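Local structure of uncharacterized protein BF1531 (Bacteroides fragilis, 3SLR) at residues Thr259-Trp264 with Glu365-Leu370. The protein is of unknown function; this N-terminal part of a longer protein includes a magnesium-binding, phosphatase-like domain, and the whole protein may hydrolyse ester bonds. Numbering follows the deposited sequence.
Sequences TEFQEW and EYLYTL
The Tyr368 ring turns its edge toward the face of the five-membered ring of Trp264 in an offset edge-to-face pair, with centroids 5.8 Å apart and planes inclined at 63°. Its leading atom, Tyr368 CE1, lies 3.9 Å from Trp264 NE1, and that nitrogen sits close to the tyrosine plane, at the ring edge. The two side chains run past each other in opposite directions. The six-membered end of the indole meets Leu367 instead: CD1 of Leu367 approaches CZ3 of Trp264 obliquely, at 3.9 Å. The same methyl reaches Phe261 CE1 at 3.6 Å, also oblique to the ring, so one leucine branch touches both aromatics one helical turn apart. Both carry CG anti to the backbone N (chi1 176° and -177°), and with the three-residue spacing this brings both rings to the same methyl. No hydrogen bond crosses the contact; cohesion is apolar and aromatic. Leu364 adds to the same cluster against Phe261 and Trp264, while Leu334, ending strand 331-334, touches both Phe261 and Leu367. Helix 363-368 packs on helix 255-270 beside the four-stranded parallel sheet to which Leu334 belongs. Phe261 also touches residues of what looks like the HAD-type DxDx(T/V) motif, whose Asp228 and Asp230 bind magnesium, and its side chain lies about 9 Å from those of Asp228 and Asp336, which places this helix-helix packing near the metal site of a HAD-type Rossmann-like fold.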
loop_
_atom_site.group_PDB
_atom_site.type_symbol
_atom_site.label_atom_id
_atom_site.label_comp_id
_atom_site.label_asym_id
_atom_site.label_seq_id
_atom_site.Cartn_x
_atom_site.Cartn_y
_atom_site.Cartn_z
ATOM N N THR A 259 0.600 -22.277 4.258
ATOM C CA THR A 259 0.656 -22.493 2.813
ATOM C C THR A 259 0.329 -21.200 2.059
ATOM O O THR A 259 1.043 -20.814 1.129
ATOM C CB THR A 259 -0.340 -23.601 2.366
ATOM O OG1 THR A 259 0.181 -24.873 2.748
ATOM C CG2 THR A 259 -0.529 -23.592 0.852
ATOM N N GLU A 260 -0.761 -20.549 2.454
ATOM C CA GLU A 260 -1.197 -19.327 1.776
ATOM C C GLU A 260 -0.233 -18.164 2.009
ATOM O O GLU A 260 -0.036 -17.329 1.131
ATOM C CB GLU A 260 -2.639 -18.983 2.160
ATOM C CG GLU A 260 -3.600 -20.097 1.729
ATOM C CD GLU A 260 -5.045 -19.870 2.123
ATOM O OE1 GLU A 260 -5.336 -18.913 2.869
ATOM O OE2 GLU A 260 -5.894 -20.684 1.689
ATOM N N PHE A 261 0.363 -18.115 3.197
ATOM C CA PHE A 261 1.413 -17.145 3.492
ATOM C C PHE A 261 2.666 -17.387 2.646
ATOM O O PHE A 261 3.264 -16.437 2.127
ATOM C CB PHE A 261 1.754 -17.152 4.991
ATOM C CG PHE A 261 2.906 -16.242 5.358
ATOM C CD1 PHE A 261 2.885 -14.899 5.012
ATOM C CD2 PHE A 261 3.990 -16.726 6.063
ATOM C CE1 PHE A 261 3.935 -14.062 5.352
ATOM C CE2 PHE A 261 5.053 -15.897 6.401
ATOM C CZ PHE A 261 5.021 -14.563 6.045
ATOM N N GLN A 262 3.073 -18.647 2.503
ATOM C CA GLN A 262 4.215 -18.967 1.637
ATOM C C GLN A 262 3.920 -18.600 0.187
ATOM O O GLN A 262 4.814 -18.202 -0.542
ATOM C CB GLN A 262 4.587 -20.446 1.716
ATOM C CG GLN A 262 5.323 -20.829 2.976
ATOM C CD GLN A 262 5.887 -22.233 2.904
ATOM O OE1 GLN A 262 6.245 -22.723 1.825
ATOM N NE2 GLN A 262 5.986 -22.880 4.055
ATOM N N GLU A 263 2.658 -18.727 -0.229
ATOM C CA GLU A 263 2.282 -18.346 -1.593
ATOM C C GLU A 263 2.449 -16.838 -1.841
ATOM O O GLU A 263 2.782 -16.416 -2.945
ATOM C CB GLU A 263 0.846 -18.798 -1.896
ATOM C CG GLU A 263 0.740 -20.309 -1.994
ATOM C CD GLU A 263 -0.694 -20.820 -1.990
ATOM O OE1 GLU A 263 -1.623 -20.030 -1.701
ATOM O OE2 GLU A 263 -0.879 -22.030 -2.259
ATOM N N TRP A 264 2.189 -16.041 -0.813
ATOM C CA TRP A 264 2.417 -14.602 -0.870
ATOM C C TRP A 264 3.921 -14.327 -1.016
ATOM O O TRP A 264 4.337 -13.495 -1.819
ATOM C CB TRP A 264 1.865 -13.955 0.406
ATOM C CG TRP A 264 1.967 -12.448 0.477
ATOM C CD1 TRP A 264 1.168 -11.541 -0.165
ATOM C CD2 TRP A 264 2.895 -11.684 1.253
ATOM N NE1 TRP A 264 1.554 -10.262 0.157
ATOM C CE2 TRP A 264 2.610 -10.320 1.025
ATOM C CE3 TRP A 264 3.947 -12.021 2.114
ATOM C CZ2 TRP A 264 3.330 -9.294 1.632
ATOM C CZ3 TRP A 264 4.663 -10.995 2.717
ATOM C CH2 TRP A 264 4.353 -9.648 2.470
ATOM N N GLU A 365 -3.443 -10.894 6.447
ATOM C CA GLU A 365 -4.336 -9.739 6.456
ATOM C C GLU A 365 -3.683 -8.559 7.172
ATOM O O GLU A 365 -3.861 -7.407 6.774
ATOM C CB GLU A 365 -5.680 -10.085 7.095
ATOM C CG GLU A 365 -6.605 -10.940 6.207
ATOM C CD GLU A 365 -7.228 -10.141 5.059
ATOM O OE1 GLU A 365 -7.256 -8.887 5.123
ATOM O OE2 GLU A 365 -7.677 -10.768 4.079
ATOM N N TYR A 366 -2.913 -8.846 8.219
ATOM C CA TYR A 366 -2.161 -7.795 8.897
ATOM C C TYR A 366 -1.093 -7.177 7.979
ATOM O O TYR A 366 -0.989 -5.959 7.874
ATOM C CB TYR A 366 -1.517 -8.307 10.192
ATOM C CG TYR A 366 -0.489 -7.347 10.722
ATOM C CD1 TYR A 366 -0.872 -6.146 11.299
ATOM C CD2 TYR A 366 0.873 -7.631 10.617
ATOM C CE1 TYR A 366 0.077 -5.236 11.776
ATOM C CE2 TYR A 366 1.819 -6.736 11.093
ATOM C CZ TYR A 366 1.414 -5.549 11.670
ATOM O OH TYR A 366 2.370 -4.665 12.133
ATOM N N LEU A 367 -0.317 -8.019 7.304
ATOM C CA LEU A 367 0.704 -7.526 6.388
ATOM C C LEU A 367 0.090 -6.663 5.284
ATOM O O LEU A 367 0.692 -5.683 4.836
ATOM C CB LEU A 367 1.519 -8.676 5.803
ATOM C CG LEU A 367 2.368 -9.444 6.815
ATOM C CD1 LEU A 367 2.966 -10.690 6.171
ATOM C CD2 LEU A 367 3.478 -8.545 7.407
ATOM N N TYR A 368 -1.123 -7.007 4.870
ATOM C CA TYR A 368 -1.822 -6.195 3.881
ATOM C C TYR A 368 -2.001 -4.745 4.332
ATOM O O TYR A 368 -2.025 -3.851 3.491
ATOM C CB TYR A 368 -3.196 -6.785 3.544
ATOM C CG TYR A 368 -3.214 -8.083 2.763
ATOM C CD1 TYR A 368 -2.101 -8.543 2.068
ATOM C CD2 TYR A 368 -4.392 -8.840 2.692
ATOM C CE1 TYR A 368 -2.148 -9.758 1.348
ATOM C CE2 TYR A 368 -4.445 -10.028 1.979
ATOM C CZ TYR A 368 -3.328 -10.476 1.298
ATOM O OH TYR A 368 -3.399 -11.671 0.593
ATOM N N THR A 369 -2.148 -4.513 5.642
ATOM C CA THR A 369 -2.385 -3.163 6.167
ATOM C C THR A 369 -1.146 -2.278 6.117
ATOM O O THR A 369 -1.245 -1.059 6.268
ATOM C CB THR A 369 -2.883 -3.170 7.648
ATOM O OG1 THR A 369 -1.801 -3.502 8.521
ATOM C CG2 THR A 369 -4.038 -4.171 7.867
ATOM N N LEU A 370 0.014 -2.889 5.914
ATOM C CA LEU A 370 1.283 -2.166 5.939
ATOM C C LEU A 370 1.813 -1.745 4.557
ATOM O O LEU A 370 2.698 -0.881 4.466
ATOM C CB LEU A 370 2.336 -3.023 6.650
ATOM C CG LEU A 370 1.977 -3.512 8.057
ATOM C CD1 LEU A 370 3.113 -4.365 8.633
ATOM C CD2 LEU A 370 1.660 -2.354 8.975
#